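Local coordinates for lipase (PDB 4OPM), which probably hydrolyses ester bonds of lipids, using an alpha/beta hydrolase fold, at residues Asn61-Ala64 / His65-Thr69; Gln180-Phe183 / Asn184-Ile188; Glu270-Gly273 / His274-Leu278. All coordinates share one frame; numbering follows the deposited sequence.

Interaction 1 (Asn61-Ala64 / His65-Thr69); sequences NRVA and HYLTT
Ala64 O is gripped by two backbone amides at once: Leu67 N donates to Ala64 O at 2.8 Å and Thr68 N to the same oxygen at 3.1 Å. Two further backbone bonds carry the chain through the turn: His65 N to Asn61 O (2.9 Å) and Tyr66 N to Val63 O (3.0 Å). Partners three and four residues apart are thus mixed through the turn, and both kinds meet on Ala64 O. Arg62 O, which is buried and has no hydrogen-bond partner in the model, meets instead the edge of the Tyr66 ring, with CD2 3.3 Å away. Over one face of that ring, near its centre, sits CD2 of His65, whose own ring stacks with Trp19 and whose ND1 is bonded to Trp19 O. With CG1 anti to the backbone N (chi1 164°), Val63 brings this methyl alongside Leu67 CD1, 3.8 Å away, and the two side chains point the same way. Thr68 leans its CG2 toward Ala64 O, while its OG1 bonds to Ala20 O. Strand 72-76 and helix 281-298 cover the apolar side formed by Leu67. The arrangement is a short helical turn, with i+3 and i+4 bonds mixed, in the crossover between two parallel strands, 46-50 and 72-76, of an alpha/beta hydrolase sheet.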
loop_
_atom_site.group_PDB
_atom_site.type_symbol
_atom_site.label_atom_id
_atom_site.label_comp_id
_atom_site.label_asym_id
_atom_site.label_seq_id
_atom_site.Cartn_x
_atom_site.Cartn_y
_atom_site.Cartn_z
ATOM N N ASN A 61 9.970 -1.746 -0.434
ATOM C CA ASN A 61 11.426 -1.710 -0.651
ATOM C C ASN A 61 11.882 -2.439 -1.904
ATOM O O ASN A 61 12.675 -1.871 -2.660
ATOM C CB ASN A 61 12.207 -2.229 0.554
ATOM C CG ASN A 61 12.178 -1.250 1.720
ATOM O OD1 ASN A 61 11.768 -0.086 1.572
ATOM N ND2 ASN A 61 12.579 -1.703 2.901
ATOM N N ARG A 62 11.368 -3.658 -2.142
ATOM C CA ARG A 62 11.757 -4.499 -3.300
ATOM C C ARG A 62 11.378 -3.843 -4.629
ATOM O O ARG A 62 12.142 -3.921 -5.590
ATOM C CB ARG A 62 11.121 -5.895 -3.195
ATOM C CG ARG A 62 11.598 -6.653 -1.986
ATOM C CD ARG A 62 11.041 -8.050 -1.923
ATOM N NE ARG A 62 11.390 -8.609 -0.628
ATOM C CZ ARG A 62 12.003 -9.767 -0.428
ATOM N NH1 ARG A 62 12.281 -10.566 -1.451
ATOM N NH2 ARG A 62 12.320 -10.149 0.801
ATOM N N VAL A 63 10.211 -3.193 -4.677
ATOM C CA VAL A 63 9.754 -2.483 -5.869
ATOM C C VAL A 63 10.517 -1.146 -5.968
ATOM O O VAL A 63 11.017 -0.795 -7.048
ATOM C CB VAL A 63 8.211 -2.275 -5.840
ATOM C CG1 VAL A 63 7.765 -1.215 -6.847
ATOM C CG2 VAL A 63 7.474 -3.595 -6.082
ATOM N N ALA A 64 10.582 -0.382 -4.846
ATOM C CA ALA A 64 11.241 0.936 -4.835
ATOM C C ALA A 64 12.693 0.845 -5.324
ATOM O O ALA A 64 13.167 1.752 -5.997
ATOM C CB ALA A 64 11.201 1.548 -3.443
ATOM N N HIS A 65 13.381 -0.269 -5.019
ATOM C CA HIS A 65 14.767 -0.504 -5.462
ATOM C C HIS A 65 14.939 -0.211 -6.977
ATOM O O HIS A 65 15.986 0.282 -7.384
ATOM C CB HIS A 65 15.152 -1.960 -5.162
ATOM C CG HIS A 65 16.456 -2.394 -5.759
ATOM N ND1 HIS A 65 17.659 -2.055 -5.180
ATOM C CD2 HIS A 65 16.691 -3.164 -6.851
ATOM C CE1 HIS A 65 18.593 -2.620 -5.929
ATOM N NE2 HIS A 65 18.058 -3.283 -6.958
ATOM N N TYR A 66 13.909 -0.517 -7.801
ATOM C CA TYR A 66 13.980 -0.336 -9.253
ATOM C C TYR A 66 13.501 1.037 -9.724
ATOM O O TYR A 66 13.570 1.319 -10.925
ATOM C CB TYR A 66 13.132 -1.423 -9.950
ATOM C CG TYR A 66 13.679 -2.811 -9.714
ATOM C CD1 TYR A 66 14.716 -3.313 -10.497
ATOM C CD2 TYR A 66 13.200 -3.602 -8.674
ATOM C CE1 TYR A 66 15.271 -4.564 -10.245
ATOM C CE2 TYR A 66 13.749 -4.856 -8.407
ATOM C CZ TYR A 66 14.782 -5.334 -9.201
ATOM O OH TYR A 66 15.346 -6.561 -8.970
ATOM N N LEU A 67 13.014 1.871 -8.800
ATOM C CA LEU A 67 12.412 3.158 -9.161
ATOM C C LEU A 67 13.224 4.365 -8.705
ATOM O O LEU A 67 13.052 5.451 -9.260
ATOM C CB LEU A 67 10.997 3.240 -8.547
ATOM C CG LEU A 67 9.982 2.185 -9.037
ATOM C CD1 LEU A 67 8.756 2.179 -8.174
ATOM C CD2 LEU A 67 9.635 2.374 -10.519
ATOM N N THR A 68 14.094 4.194 -7.705
ATOM C CA THR A 68 14.863 5.300 -7.132
ATOM C C THR A 68 15.979 5.815 -8.080
ATOM O O THR A 68 16.540 6.865 -7.800
ATOM C CB THR A 68 15.413 4.924 -5.763
ATOM O OG1 THR A 68 16.137 3.700 -5.868
ATOM C CG2 THR A 68 14.332 4.812 -4.705
ATOM N N THR A 69 16.282 5.126 -9.191
ATOM C CA THR A 69 17.298 5.644 -10.116
ATOM C C THR A 69 16.664 6.737 -10.990
ATOM O O THR A 69 17.221 7.834 -11.085
ATOM C CB THR A 69 17.944 4.528 -10.956
ATOM O OG1 THR A 69 18.608 3.609 -10.089
ATOM C CG2 THR A 69 18.956 5.065 -11.976
#

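Interaction 2 (Gln180-Phe183 / Asn184-Ile188); sequences QTMF and NPPFI
Met182, present as selenomethionine, bends its side chain over Pro185 and Pro186 just where the chain leaves helix 173-181. The contact is a helix exit running into an extended Pro-Pro linker toward helix 190-220. Both helices belong to the segment inserted between the sheet strands 137-143 and 237-242, the place where alpha/beta hydrolases commonly carry their cap.

Apolar packing does most of the work. Met182 is the first residue to abandon helical backbone angles, and its CA-CB bond is aimed at the prolines. CG lies beside the backbone N and anti to the carbonyl carbon, and a bend at the last torsion (chi3 -76°) folds the terminal methyl back onto the first proline ring, with CE 3.6 Å from Pro185 CB. The selenium serves both rings: Met182 SE lies 3.8 Å from Pro185 CA and equally far from Pro186 CD, and the Met182 side chain crosses that of Pro186 at about a right angle. One flexible, polarisable side chain therefore lies against two rigid rings, and it is buried although its proline partners are largely at the surface.

Polar interactions come from elsewhere, since no hydrogen bond joins the two halves of the turn. The amides of Phe183 and Asn184 both donate to OE1 of Glu279, so a single carboxylate oxygen holds two successive N-H groups at the bend. Phe183 turns its ring away from the prolines, toward Gln244 and Asn271.

At the entry to the first proline, ring carbon meets backbone: Pro185 CD, the carbon bonded to the imide nitrogen, rests 3.4 Å from Phe183 C and equally close to Phe183 O.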
loop_
_atom_site.group_PDB
_atom_site.type_symbol
_atom_site.label_atom_id
_atom_site.label_comp_id
_atom_site.label_asym_id
_atom_site.label_seq_id
_atom_site.Cartn_x
_atom_site.Cartn_y
_atom_site.Cartn_z
ATOM N N GLN A 180 -2.629 -16.469 4.265
ATOM C CA GLN A 180 -3.821 -15.910 3.623
ATOM C C GLN A 180 -3.480 -14.839 2.601
ATOM O O GLN A 180 -4.240 -14.646 1.654
ATOM C CB GLN A 180 -4.808 -15.296 4.658
ATOM C CG GLN A 180 -5.109 -16.137 5.920
ATOM C CD GLN A 180 -5.221 -17.628 5.705
ATOM O OE1 GLN A 180 -4.537 -18.412 6.372
ATOM N NE2 GLN A 180 -6.052 -18.058 4.764
ATOM N N THR A 181 -2.384 -14.093 2.819
ATOM C CA THR A 181 -2.081 -12.936 1.980
ATOM C C THR A 181 -1.090 -13.217 0.852
ATOM O O THR A 181 -0.929 -12.367 -0.017
ATOM C CB THR A 181 -1.555 -11.770 2.843
ATOM O OG1 THR A 181 -0.351 -12.171 3.503
ATOM C CG2 THR A 181 -2.571 -11.307 3.855
HETATM N N MSE A 182 -0.368 -14.343 0.900
HETATM C CA MSE A 182 0.607 -14.617 -0.150
HETATM C C MSE A 182 0.530 -16.050 -0.644
HETATM O O MSE A 182 0.276 -16.966 0.139
HETATM C CB MSE A 182 2.039 -14.302 0.333
HETATM C CG MSE A 182 2.226 -12.827 0.656
HETATM SE SE MSE A 182 4.076 -12.388 0.974
HETATM C CE MSE A 182 4.205 -13.027 2.496
ATOM N N PHE A 183 0.754 -16.228 -1.952
ATOM C CA PHE A 183 0.812 -17.541 -2.596
ATOM C C PHE A 183 2.283 -17.925 -2.814
ATOM O O PHE A 183 2.659 -19.091 -2.666
ATOM C CB PHE A 183 0.053 -17.537 -3.929
ATOM C CG PHE A 183 -0.129 -18.928 -4.502
ATOM C CD1 PHE A 183 -1.195 -19.728 -4.100
ATOM C CD2 PHE A 183 0.770 -19.438 -5.433
ATOM C CE1 PHE A 183 -1.382 -21.006 -4.648
ATOM C CE2 PHE A 183 0.590 -20.723 -5.974
ATOM C CZ PHE A 183 -0.475 -21.497 -5.572
ATOM N N ASN A 184 3.117 -16.919 -3.148
ATOM C CA ASN A 184 4.551 -17.112 -3.382
ATOM C C ASN A 184 5.340 -16.221 -2.414
ATOM O O ASN A 184 5.989 -15.276 -2.862
ATOM C CB ASN A 184 4.874 -16.801 -4.844
ATOM C CG ASN A 184 6.306 -17.092 -5.185
ATOM O OD1 ASN A 184 6.842 -18.127 -4.801
ATOM N ND2 ASN A 184 6.971 -16.135 -5.821
ATOM N N PRO A 185 5.247 -16.428 -1.068
ATOM C CA PRO A 185 5.968 -15.530 -0.158
ATOM C C PRO A 185 7.472 -15.554 -0.416
ATOM O O PRO A 185 8.001 -16.595 -0.814
ATOM C CB PRO A 185 5.638 -16.096 1.233
ATOM C CG PRO A 185 5.285 -17.544 0.974
ATOM C CD PRO A 185 4.543 -17.489 -0.314
ATOM N N PRO A 186 8.178 -14.429 -0.195
ATOM C CA PRO A 186 9.635 -14.437 -0.403
ATOM C C PRO A 186 10.338 -15.185 0.733
ATOM O O PRO A 186 9.693 -15.609 1.702
ATOM C CB PRO A 186 9.979 -12.944 -0.386
ATOM C CG PRO A 186 8.996 -12.367 0.608
ATOM C CD PRO A 186 7.708 -13.106 0.272
ATOM N N PHE A 187 11.656 -15.350 0.619
ATOM C CA PHE A 187 12.391 -15.999 1.693
ATOM C C PHE A 187 12.413 -15.097 2.934
ATOM O O PHE A 187 12.839 -13.940 2.860
ATOM C CB PHE A 187 13.812 -16.342 1.254
ATOM C CG PHE A 187 14.728 -16.764 2.389
ATOM C CD1 PHE A 187 14.371 -17.805 3.244
ATOM C CD2 PHE A 187 15.936 -16.112 2.606
ATOM C CE1 PHE A 187 15.213 -18.186 4.293
ATOM C CE2 PHE A 187 16.800 -16.527 3.627
ATOM C CZ PHE A 187 16.423 -17.550 4.472
ATOM N N ILE A 188 11.942 -15.636 4.060
ATOM C CA ILE A 188 11.917 -14.906 5.324
ATOM C C ILE A 188 12.510 -15.809 6.403
ATOM O O ILE A 188 11.844 -16.752 6.836
ATOM C CB ILE A 188 10.505 -14.362 5.725
ATOM C CG1 ILE A 188 9.827 -13.563 4.577
ATOM C CG2 ILE A 188 10.602 -13.513 7.007
ATOM C CD1 ILE A 188 8.293 -13.423 4.722
#

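Interaction 3 (Glu270-Gly273 / His274-Leu278); sequences ENVG and HMPIL
The chain leaves Val272 extended, passes through Gly273 at phi -97° and psi -144°, and then folds tightly enough to bring Gly273 C within 3.3 Å of Met275 N before helix 276-279 begins. Met275 occupies the N-cap position, and its carbonyl O accepts Leu278 N at 3.0 Å in the first turn.

No hydrogen bond links the two halves of the bend, which meet through apolar atoms. Val272 CG1 presses obliquely on the Pro276 ring, 3.7 Å from CG and 3.8 Å from CA. Gly273 O flanks the same ring, 3.7 Å from Pro276 CD. Pro276 also touches Val143 of strand 137-143, joining the bend to the sheet.

Between Val272 and Pro276 in the chain lies His274. CG stands anti to the backbone N (chi1 -175°), which carries the imidazole away from Gly273. Its ND1 is hydrogen-bonded to Asp245 OD2 and its NE2 to Ser120 OG, while its carbonyl O accepts a bond from His119 NE2. Glu279 adds its carboxylate to the bend, taking the amides of Gly273 and Met275.

With both ring nitrogens engaged, the imidazole is fixed in rotation and set between serine and aspartate, consistent with a Ser-His-Asp charge relay for ester hydrolysis.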
loop_
_atom_site.group_PDB
_atom_site.type_symbol
_atom_site.label_atom_id
_atom_site.label_comp_id
_atom_site.label_asym_id
_atom_site.label_seq_id
_atom_site.Cartn_x
_atom_site.Cartn_y
_atom_site.Cartn_z
ATOM N N GLU A 270 0.081 -15.034 -12.553
ATOM C CA GLU A 270 -0.192 -16.409 -12.128
ATOM C C GLU A 270 0.686 -16.747 -10.911
ATOM O O GLU A 270 1.796 -16.211 -10.790
ATOM C CB GLU A 270 0.119 -17.396 -13.277
ATOM C CG GLU A 270 -0.821 -17.291 -14.468
ATOM C CD GLU A 270 -2.281 -17.608 -14.207
ATOM O OE1 GLU A 270 -2.567 -18.554 -13.435
ATOM O OE2 GLU A 270 -3.142 -16.907 -14.786
ATOM N N ASN A 271 0.200 -17.631 -10.020
ATOM C CA ASN A 271 0.944 -18.132 -8.855
ATOM C C ASN A 271 1.413 -17.008 -7.914
ATOM O O ASN A 271 2.474 -17.104 -7.307
ATOM C CB ASN A 271 2.144 -18.992 -9.303
ATOM C CG ASN A 271 1.691 -20.197 -10.094
ATOM O OD1 ASN A 271 0.767 -20.908 -9.702
ATOM N ND2 ASN A 271 2.241 -20.364 -11.284
ATOM N N VAL A 272 0.588 -15.967 -7.788
ATOM C CA VAL A 272 0.846 -14.821 -6.914
ATOM C C VAL A 272 -0.455 -14.533 -6.159
ATOM O O VAL A 272 -1.533 -14.646 -6.746
ATOM C CB VAL A 272 1.356 -13.593 -7.733
ATOM C CG1 VAL A 272 1.370 -12.320 -6.883
ATOM C CG2 VAL A 272 2.751 -13.858 -8.312
ATOM N N GLY A 273 -0.340 -14.185 -4.874
ATOM C CA GLY A 273 -1.479 -13.882 -4.017
ATOM C C GLY A 273 -1.764 -12.396 -3.917
ATOM O O GLY A 273 -1.579 -11.639 -4.878
ATOM N N HIS A 274 -2.181 -11.969 -2.733
ATOM C CA HIS A 274 -2.585 -10.578 -2.470
ATOM C C HIS A 274 -1.422 -9.570 -2.419
ATOM O O HIS A 274 -1.696 -8.363 -2.462
ATOM C CB HIS A 274 -3.347 -10.545 -1.123
ATOM C CG HIS A 274 -3.935 -9.225 -0.760
ATOM N ND1 HIS A 274 -4.902 -8.614 -1.553
ATOM C CD2 HIS A 274 -3.694 -8.444 0.316
ATOM C CE1 HIS A 274 -5.201 -7.482 -0.938
ATOM N NE2 HIS A 274 -4.506 -7.342 0.190
HETATM N N MSE A 275 -0.141 -10.028 -2.357
HETATM C CA MSE A 275 0.985 -9.095 -2.217
HETATM C C MSE A 275 2.043 -9.235 -3.348
HETATM O O MSE A 275 3.218 -9.543 -3.081
HETATM C CB MSE A 275 1.626 -9.289 -0.825
HETATM C CG MSE A 275 2.390 -8.099 -0.352
HETATM SE SE MSE A 275 2.213 -7.994 1.576
HETATM C CE MSE A 275 2.873 -6.205 1.736
ATOM N N PRO A 276 1.694 -8.891 -4.623
ATOM C CA PRO A 276 2.706 -8.965 -5.704
ATOM C C PRO A 276 3.972 -8.130 -5.461
ATOM O O PRO A 276 5.033 -8.499 -5.954
ATOM C CB PRO A 276 1.957 -8.401 -6.914
ATOM C CG PRO A 276 0.522 -8.708 -6.649
ATOM C CD PRO A 276 0.379 -8.477 -5.166
ATOM N N ILE A 277 3.866 -7.009 -4.709
ATOM C CA ILE A 277 5.014 -6.132 -4.432
ATOM C C ILE A 277 6.121 -6.867 -3.631
ATOM O O ILE A 277 7.290 -6.468 -3.710
ATOM C CB ILE A 277 4.603 -4.805 -3.781
ATOM C CG1 ILE A 277 3.965 -5.011 -2.380
ATOM C CG2 ILE A 277 3.664 -4.029 -4.746
ATOM C CD1 ILE A 277 3.741 -3.700 -1.562
ATOM N N LEU A 278 5.763 -7.936 -2.895
ATOM C CA LEU A 278 6.750 -8.760 -2.166
ATOM C C LEU A 278 6.886 -10.157 -2.782
ATOM O O LEU A 278 7.934 -10.782 -2.624
ATOM C CB LEU A 278 6.384 -8.891 -0.675
ATOM C CG LEU A 278 6.539 -7.625 0.206
ATOM C CD1 LEU A 278 6.202 -7.951 1.652
ATOM C CD2 LEU A 278 7.949 -7.076 0.163
#

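Overall arrangement
Interactions 2 and 3 are close neighbours, their centres about 8 Å apart, and they meet directly: Thr181 O comes within 3.2 Å of His274 CB, and Phe183 CD2 within 3.4 Å of Asn271 O. Glu279 ties them together by accepting backbone amides from both bends. Interaction 1 stands further off, its centre about 17 Å from that of interaction 3 and 19 Å from that of interaction 2, yet Arg62 bridges the gap with NE near Leu278 CD2 and NH1 near Pro186 CB. A bound polyethylene glycol, probably from crystallisation, approaches the side chains of Arg62, Met182 and Met275, which may mark a pocket near the putative triad.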